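Local coordinates for protein putative esterase (PDB 7C4D) that probably hydrolyses carboxylic ester bonds, as a putative esterase of the alpha/beta hydrolase fold from an uncultured marine bacterium, at residues L174-I178 against W188-I192. Coordinates in Å, arbitrary orientation, origin at the centre of the assembly. Residue numbers count along the deposited sequence, not the author numbering.
Sequences LLKNI and WKINI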
ATOM      1  N   LEU A 174       8.442   8.314  -6.327  1.00 56.38           N
ATOM      2  CA  LEU A 174       9.422   8.328  -5.251  1.00 62.33           C
ATOM      3  C   LEU A 174       9.691   9.751  -4.770  1.00 60.98           C
ATOM      4  O   LEU A 174       9.860   9.984  -3.572  1.00 61.73           O
ATOM      5  CB  LEU A 174      10.701   7.645  -5.743  1.00 67.22           C
ATOM      6  CG  LEU A 174      10.562   6.152  -6.045  1.00 64.62           C
ATOM      7  CD1 LEU A 174      11.815   5.603  -6.720  1.00 82.51           C
ATOM      8  CD2 LEU A 174      10.272   5.389  -4.767  1.00 62.30           C
ATOM      9  N   LEU A 175       9.688  10.695  -5.717  1.00 59.13           N
ATOM     10  CA  LEU A 175      10.044  12.080  -5.457  1.00 61.41           C
ATOM     11  C   LEU A 175       8.895  12.807  -4.768  1.00 72.26           C
ATOM     12  O   LEU A 175       9.047  13.965  -4.364  1.00 63.76           O
ATOM     13  CB  LEU A 175      10.345  12.781  -6.789  1.00 69.46           C
ATOM     14  CG  LEU A 175      11.761  12.667  -7.350  1.00 73.56           C
ATOM     15  CD1 LEU A 175      11.820  13.314  -8.720  1.00 77.66           C
ATOM     16  CD2 LEU A 175      12.789  13.296  -6.418  1.00 75.08           C
ATOM     17  N   LYS A 176       7.724  12.165  -4.673  1.00 62.10           N
ATOM     18  CA  LYS A 176       6.704  12.801  -3.861  1.00 57.05           C
ATOM     19  C   LYS A 176       7.101  12.684  -2.397  1.00 57.11           C
ATOM     20  O   LYS A 176       6.428  13.286  -1.569  1.00 59.10           O
ATOM     21  CB  LYS A 176       5.328  12.167  -4.067  1.00 59.25           C
ATOM     22  CG  LYS A 176       4.595  12.611  -5.310  1.00 73.32           C
ATOM     23  CD  LYS A 176       3.505  11.624  -5.616  1.00 85.44           C
ATOM     24  CE  LYS A 176       3.272  11.460  -7.098  1.00 83.79           C
ATOM     25  NZ  LYS A 176       2.348  10.331  -7.362  1.00 93.38           N
ATOM     26  N   ASN A 177       8.173  11.919  -2.092  1.00 60.38           N
ATOM     27  CA  ASN A 177       8.567  11.650  -0.709  1.00 60.20           C
ATOM     28  C   ASN A 177       9.624  12.626  -0.215  1.00 63.25           C
ATOM     29  O   ASN A 177       9.999  12.606   0.969  1.00 63.61           O
ATOM     30  CB  ASN A 177       9.080  10.234  -0.512  1.00 59.80           C
ATOM     31  CG  ASN A 177       7.923   9.268  -0.520  1.00 60.41           C
ATOM     32  OD1 ASN A 177       7.181   9.185   0.455  1.00 66.24           O
ATOM     33  ND2 ASN A 177       7.727   8.601  -1.640  1.00 53.86           N
ATOM     34  N   ILE A 178      10.098  13.466  -1.135  1.00 66.06           N
ATOM     35  CA  ILE A 178      11.033  14.496  -0.720  1.00 78.69           C
ATOM     36  C   ILE A 178      10.276  15.803  -0.443  1.00 69.35           C
ATOM     37  O   ILE A 178       9.480  16.239  -1.253  1.00 68.33           O
ATOM     38  CB  ILE A 178      12.219  14.565  -1.709  1.00 83.55           C
ATOM     39  CG1 ILE A 178      13.489  15.095  -1.042  1.00 86.42           C
ATOM     40  CG2 ILE A 178      11.873  15.274  -3.015  1.00 81.54           C
ATOM     41  CD1 ILE A 178      14.731  14.375  -1.480  1.00101.80           C
ATOM     42  N   TRP A 188      14.052  13.566   3.193  1.00 85.11           N
ATOM     43  CA  TRP A 188      13.089  12.501   2.987  1.00 70.44           C
ATOM     44  C   TRP A 188      12.065  12.565   4.110  1.00 74.04           C
ATOM     45  O   TRP A 188      12.437  12.687   5.271  1.00 74.05           O
ATOM     46  CB  TRP A 188      13.771  11.133   2.962  1.00 71.05           C
ATOM     47  CG  TRP A 188      14.686  10.919   1.796  1.00 72.65           C
ATOM     48  CD1 TRP A 188      16.050  10.821   1.824  1.00 64.61           C
ATOM     49  CD2 TRP A 188      14.301  10.764   0.416  1.00 75.94           C
ATOM     50  NE1 TRP A 188      16.533  10.616   0.558  1.00 68.15           N
ATOM     51  CE2 TRP A 188      15.489  10.577  -0.330  1.00 70.71           C
ATOM     52  CE3 TRP A 188      13.081  10.758  -0.264  1.00 69.17           C
ATOM     53  CZ2 TRP A 188      15.482  10.410  -1.717  1.00 72.20           C
ATOM     54  CZ3 TRP A 188      13.078  10.563  -1.632  1.00 74.29           C
ATOM     55  CH2 TRP A 188      14.261  10.406  -2.354  1.00 70.33           C
ATOM     56  N   LYS A 189      10.776  12.461   3.768  1.00 70.97           N
ATOM     57  CA  LYS A 189       9.787  12.395   4.833  1.00 71.41           C
ATOM     58  C   LYS A 189       9.588  10.953   5.284  1.00 60.04           C
ATOM     59  O   LYS A 189       9.054  10.740   6.367  1.00 66.57           O
ATOM     60  CB  LYS A 189       8.453  13.048   4.445  1.00 73.03           C
ATOM     61  CG  LYS A 189       7.719  12.429   3.269  1.00 65.32           C
ATOM     62  CD  LYS A 189       6.894  13.449   2.525  1.00 72.31           C
ATOM     63  CE  LYS A 189       5.696  12.844   1.838  1.00 71.74           C
ATOM     64  NZ  LYS A 189       4.928  13.886   1.130  1.00 79.76           N
ATOM     65  N   ILE A 190       9.985   9.993   4.440  1.00 63.54           N
ATOM     66  CA  ILE A 190       9.903   8.560   4.740  1.00 73.25           C
ATOM     67  C   ILE A 190      11.148   8.045   5.475  1.00 65.70           C
ATOM     68  O   ILE A 190      12.270   8.426   5.169  1.00 65.25           O
ATOM     69  CB  ILE A 190       9.667   7.752   3.449  1.00 70.40           C
ATOM     70  CG1 ILE A 190      10.648   8.152   2.346  1.00 65.62           C
ATOM     71  CG2 ILE A 190       8.224   7.890   2.996  1.00 68.15           C
ATOM     72  CD1 ILE A 190      10.704   7.173   1.196  1.00 79.30           C
ATOM     73  N   ASN A 191      10.933   7.087   6.383  1.00 65.17           N
ATOM     74  CA  ASN A 191      11.984   6.424   7.142  1.00 57.26           C
ATOM     75  C   ASN A 191      12.649   5.330   6.309  1.00 59.36           C
ATOM     76  O   ASN A 191      12.384   4.137   6.508  1.00 57.16           O
ATOM     77  CB  ASN A 191      11.417   5.855   8.434  1.00 60.19           C
ATOM     78  CG  ASN A 191      12.462   5.416   9.433  1.00 54.94           C
ATOM     79  OD1 ASN A 191      13.644   5.380   9.116  1.00 61.94           O
ATOM     80  ND2 ASN A 191      12.013   5.072  10.631  1.00 48.09           N
ATOM     81  N   ILE A 192      13.489   5.766   5.357  1.00 55.58           N
ATOM     82  CA  ILE A 192      14.231   4.908   4.444  1.00 64.80           C
ATOM     83  C   ILE A 192      15.042   3.860   5.218  1.00 65.23           C
ATOM     84  O   ILE A 192      15.171   2.721   4.783  1.00 68.23           O
ATOM     85  CB  ILE A 192      15.107   5.770   3.515  1.00 66.00           C
ATOM     86  CG1 ILE A 192      14.282   6.925   2.942  1.00 66.59           C
ATOM     87  CG2 ILE A 192      15.817   4.948   2.446  1.00 76.08           C
ATOM     88  CD1 ILE A 192      14.556   7.256   1.507  1.00 71.85           C
TER
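The backbone N of Lys189 donates a nearly straight hydrogen bond to the O of Asn177 (2.9 Å), and the side chain of the same lysine reaches back so that NZ donates a second hydrogen bond to the O of Lys176, at 3.1 Å. One residue thus grips two successive carbonyls of the type I turn Leu175-Ile178, through which the chain leaves helix 168-175. Asn177 ties the turn back to the helix: its backbone N (3.0 Å) and its ND2 (3.2 Å) both hydrogen-bond to the O of Leu174, and ND2 also to the O of Tyr33. Its OD1 lies tight against CG2 of Ile190, at 3.0 Å. Next along the chain, Ile178 and Trp188 form an antiparallel, non-hydrogen-bonded pair with CA atoms 4.7 Å apart and side chains on the same face of the hairpin. There CD1 of Ile178 sits squarely over the six-membered ring of Trp188, 3.9 Å from its centroid, a CH-pi contact. The indole edge also faces the end of the helix, with CZ3 of Trp188 3.8 Å from the O of Leu174 and CE3 4.0 Å from CB of Asn177. Together these contacts close the base of a two-stranded hairpin, 178-180 with 186-188, inserted between helices 168-175 and 192-196, in the helical region that follows strand 113-119 of the main sheet and probably forms the cap of this hydrolase. Asn191 N-caps the outgoing helix through Ser194 N and pairs with Asn59, while Leu143 of helix 131-144 packs on Trp188 and Ile157 of helix 154-164 on Ile178.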